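PDB 1V9N: malate dehydrogenase, which catalyses the reversible oxidation of (S)-malate to oxaloacetate with NAD(+) as a homodimeric enzyme of the LDH2/MDH2 family. Local coordinates for residues M1-G5 with L328-R333. Sequence-based numbering, arbitrary orientation.
Sequences MFEKG and LTMETR. With NDP (NADPH dihydro-nicotinamide-adenine-dinucleotide phosphate), chain B.
Thr332 and Thr329, one helical turn apart on helix 324-336, present their hydroxyls to the extended N-terminal arm, residues 1-5, of this LDH2/MDH2-family dehydrogenase. The arm lies across the helix without regular structure of its own; two of the bonds between them join a threonine hydroxyl to the arm's backbone, and the third is a salt bridge between side chains. Thr332 OG1 donates to Phe2 O at 2.7 Å, with the hydroxyl tilted 16° from the carbonyl plane. On the other side of Glu3, Lys4 N donates to Thr329 OG1 at 2.9 Å; that hydroxyl also bonds to Lys325 O in the preceding turn, so two bonds fix its rotation. The selenomethionine Met1 bends at chi2 and chi3 and folds past Thr332, its CE 3.6 Å from Thr332 CG2. The Phe2 ring meets Thr329 OG1 with its edge, while its CD1 packs 3.9 Å from Leu328 CB; Trp320 adds a second ring beside it. Glu3 crosses Arg333 at about a right angle, and its OE2 forms a salt bridge to Arg333 NE at 2.9 Å. The approach is from above the carboxylate, 66° out of its plane, so this is no flat two-pronged pair; Arg13 forms a second salt bridge to the same oxygen. Thr329 CG2 lies over one face of the Arg333 guanidinium, toward its rim. Lys4 reaches the cofactor pocket, where Arg50 O also accepts from its ammonium: the chain turns at chi3 (59°) and sets NZ 2.8 Å from O3X of the NADPH 2'-phosphate.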
loop_
_atom_site.group_PDB
_atom_site.type_symbol
_atom_site.label_atom_id
_atom_site.label_comp_id
_atom_site.label_asym_id
_atom_site.label_seq_id
_atom_site.Cartn_x
_atom_site.Cartn_y
_atom_site.Cartn_z
HETATM N N MSE A 1 9.303 -4.001 -31.764
HETATM C CA MSE A 1 9.589 -3.010 -30.686
HETATM C C MSE A 1 9.628 -3.723 -29.340
HETATM O O MSE A 1 9.785 -4.944 -29.283
HETATM C CB MSE A 1 8.507 -1.925 -30.657
HETATM C CG MSE A 1 8.275 -1.216 -31.984
HETATM SE SE MSE A 1 7.348 -2.307 -33.283
HETATM C CE MSE A 1 5.542 -1.720 -32.958
ATOM N N PHE A 2 9.488 -2.966 -28.258
ATOM C CA PHE A 2 9.507 -3.565 -26.931
ATOM C C PHE A 2 8.187 -4.261 -26.614
ATOM O O PHE A 2 7.116 -3.801 -27.007
ATOM C CB PHE A 2 9.796 -2.506 -25.860
ATOM C CG PHE A 2 9.743 -3.043 -24.459
ATOM C CD1 PHE A 2 8.528 -3.146 -23.783
ATOM C CD2 PHE A 2 10.899 -3.495 -23.831
ATOM C CE1 PHE A 2 8.466 -3.696 -22.508
ATOM C CE2 PHE A 2 10.847 -4.047 -22.554
ATOM C CZ PHE A 2 9.626 -4.148 -21.891
ATOM N N GLU A 3 8.279 -5.375 -25.898
ATOM C CA GLU A 3 7.108 -6.138 -25.505
ATOM C C GLU A 3 7.408 -6.862 -24.189
ATOM O O GLU A 3 8.410 -7.572 -24.071
ATOM C CB GLU A 3 6.750 -7.142 -26.597
ATOM C CG GLU A 3 5.423 -6.899 -27.289
ATOM C CD GLU A 3 4.913 -8.168 -27.954
ATOM O OE1 GLU A 3 5.581 -9.209 -27.783
ATOM O OE2 GLU A 3 3.864 -8.128 -28.636
ATOM N N LYS A 4 6.526 -6.677 -23.209
ATOM C CA LYS A 4 6.677 -7.265 -21.877
ATOM C C LYS A 4 6.856 -8.775 -21.772
ATOM O O LYS A 4 7.689 -9.250 -20.998
ATOM C CB LYS A 4 5.499 -6.849 -20.987
ATOM C CG LYS A 4 5.624 -5.451 -20.402
ATOM C CD LYS A 4 4.363 -5.032 -19.669
ATOM C CE LYS A 4 4.025 -5.971 -18.526
ATOM N NZ LYS A 4 2.795 -5.527 -17.811
ATOM N N GLY A 5 6.072 -9.533 -22.526
ATOM C CA GLY A 5 6.192 -10.974 -22.446
ATOM C C GLY A 5 6.998 -11.566 -23.583
ATOM O O GLY A 5 7.518 -10.840 -24.431
ATOM N N LEU A 328 4.587 0.838 -23.298
ATOM C CA LEU A 328 5.427 0.534 -24.453
ATOM C C LEU A 328 4.908 -0.732 -25.126
ATOM O O LEU A 328 4.806 -0.803 -26.352
ATOM C CB LEU A 328 6.882 0.331 -24.022
ATOM C CG LEU A 328 7.822 1.523 -24.219
ATOM C CD1 LEU A 328 7.248 2.758 -23.555
ATOM C CD2 LEU A 328 9.190 1.184 -23.645
ATOM N N THR A 329 4.589 -1.734 -24.314
ATOM C CA THR A 329 4.056 -2.984 -24.834
ATOM C C THR A 329 2.776 -2.688 -25.609
ATOM O O THR A 329 2.557 -3.227 -26.693
ATOM C CB THR A 329 3.735 -3.963 -23.701
ATOM O OG1 THR A 329 4.943 -4.300 -23.009
ATOM C CG2 THR A 329 3.100 -5.233 -24.258
HETATM N N MSE A 330 1.936 -1.822 -25.050
HETATM C CA MSE A 330 0.688 -1.443 -25.698
HETATM C C MSE A 330 0.981 -0.794 -27.045
HETATM O O MSE A 330 0.464 -1.219 -28.077
HETATM C CB MSE A 330 -0.095 -0.465 -24.816
HETATM C CG MSE A 330 -1.280 0.192 -25.511
HETATM SE SE MSE A 330 -2.336 1.350 -24.360
HETATM C CE MSE A 330 -2.127 3.206 -24.735
ATOM N N GLU A 331 1.816 0.241 -27.019
ATOM C CA GLU A 331 2.193 0.976 -28.221
ATOM C C GLU A 331 2.577 0.013 -29.343
ATOM O O GLU A 331 2.152 0.166 -30.489
ATOM C CB GLU A 331 3.367 1.906 -27.901
ATOM C CG GLU A 331 3.710 2.902 -28.994
ATOM C CD GLU A 331 4.916 3.752 -28.635
ATOM O OE1 GLU A 331 6.033 3.195 -28.555
ATOM O OE2 GLU A 331 4.747 4.972 -28.424
ATOM N N THR A 332 3.376 -0.987 -28.996
ATOM C CA THR A 332 3.824 -1.986 -29.954
ATOM C C THR A 332 2.659 -2.781 -30.540
ATOM O O THR A 332 2.434 -2.785 -31.754
ATOM C CB THR A 332 4.803 -2.977 -29.293
ATOM O OG1 THR A 332 6.007 -2.291 -28.929
ATOM C CG2 THR A 332 5.133 -4.120 -30.240
ATOM N N ARG A 333 1.920 -3.448 -29.662
ATOM C CA ARG A 333 0.795 -4.275 -30.067
ATOM C C ARG A 333 -0.341 -3.544 -30.774
ATOM O O ARG A 333 -1.205 -4.176 -31.379
ATOM C CB ARG A 333 0.272 -5.034 -28.847
ATOM C CG ARG A 333 1.337 -5.917 -28.232
ATOM C CD ARG A 333 0.843 -6.683 -27.030
ATOM N NE ARG A 333 1.844 -7.647 -26.582
ATOM C CZ ARG A 333 1.671 -8.480 -25.565
ATOM N NH1 ARG A 333 0.531 -8.467 -24.885
ATOM N NH2 ARG A 333 2.633 -9.328 -25.229
HETATM P PA NDP B . 3.791 -7.047 -12.214
HETATM O O1A NDP B . 3.651 -7.387 -13.609
HETATM O O2A NDP B . 4.852 -7.636 -11.324
HETATM O O5B NDP B . 3.882 -5.411 -12.133
HETATM C C5B NDP B . 3.998 -4.727 -10.871
HETATM C C4B NDP B . 4.018 -3.226 -11.216
HETATM O O4B NDP B . 5.415 -2.893 -11.303
HETATM C C3B NDP B . 3.400 -2.778 -12.511
HETATM O O3B NDP B . 2.747 -1.494 -12.275
HETATM C C2B NDP B . 4.509 -2.634 -13.493
HETATM O O2B NDP B . 4.309 -1.737 -14.598
HETATM C C1B NDP B . 5.648 -2.301 -12.580
HETATM N N9A NDP B . 6.977 -2.818 -13.010
HETATM C C8A NDP B . 7.309 -4.057 -13.627
HETATM N N7A NDP B . 8.603 -4.152 -13.830
HETATM C C5A NDP B . 9.157 -2.996 -13.358
HETATM C C6A NDP B . 10.488 -2.476 -13.270
HETATM N N6A NDP B . 11.522 -3.197 -13.717
HETATM N N1A NDP B . 10.704 -1.232 -12.718
HETATM C C2A NDP B . 9.650 -0.486 -12.252
HETATM N N3A NDP B . 8.363 -0.889 -12.286
HETATM C C4A NDP B . 8.178 -2.163 -12.856
HETATM O O3 NDP B . 2.454 -7.193 -11.402
HETATM P PN NDP B . 1.456 -8.341 -10.950
HETATM O O1N NDP B . 1.461 -8.301 -9.491
HETATM O O2N NDP B . 2.022 -9.560 -11.621
HETATM O O5D NDP B . 0.096 -7.835 -11.605
HETATM C C5D NDP B . -0.810 -8.721 -12.321
HETATM C C4D NDP B . -2.067 -7.923 -12.840
HETATM O O4D NDP B . -3.208 -8.642 -12.408
HETATM C C3D NDP B . -2.261 -6.484 -12.300
HETATM O O3D NDP B . -2.681 -5.654 -13.391
HETATM C C2D NDP B . -3.288 -6.603 -11.187
HETATM O O2D NDP B . -4.020 -5.407 -11.025
HETATM C C1D NDP B . -4.118 -7.818 -11.677
HETATM N N1N NDP B . -4.721 -8.626 -10.583
HETATM C C2N NDP B . -6.142 -8.635 -10.514
HETATM C C3N NDP B . -6.741 -9.431 -9.453
HETATM C C7N NDP B . -8.202 -9.490 -9.334
HETATM O O7N NDP B . -8.784 -10.149 -8.464
HETATM N N7N NDP B . -8.991 -8.799 -10.201
HETATM C C4N NDP B . -5.876 -10.144 -8.568
HETATM C C5N NDP B . -4.490 -10.115 -8.650
HETATM C C6N NDP B . -3.904 -9.359 -9.663
HETATM P P2B NDP B . 3.924 -2.144 -16.048
HETATM O O1X NDP B . 4.784 -1.263 -16.855
HETATM O O2X NDP B . 2.475 -1.866 -16.288
HETATM O O3X NDP B . 4.242 -3.619 -16.272
#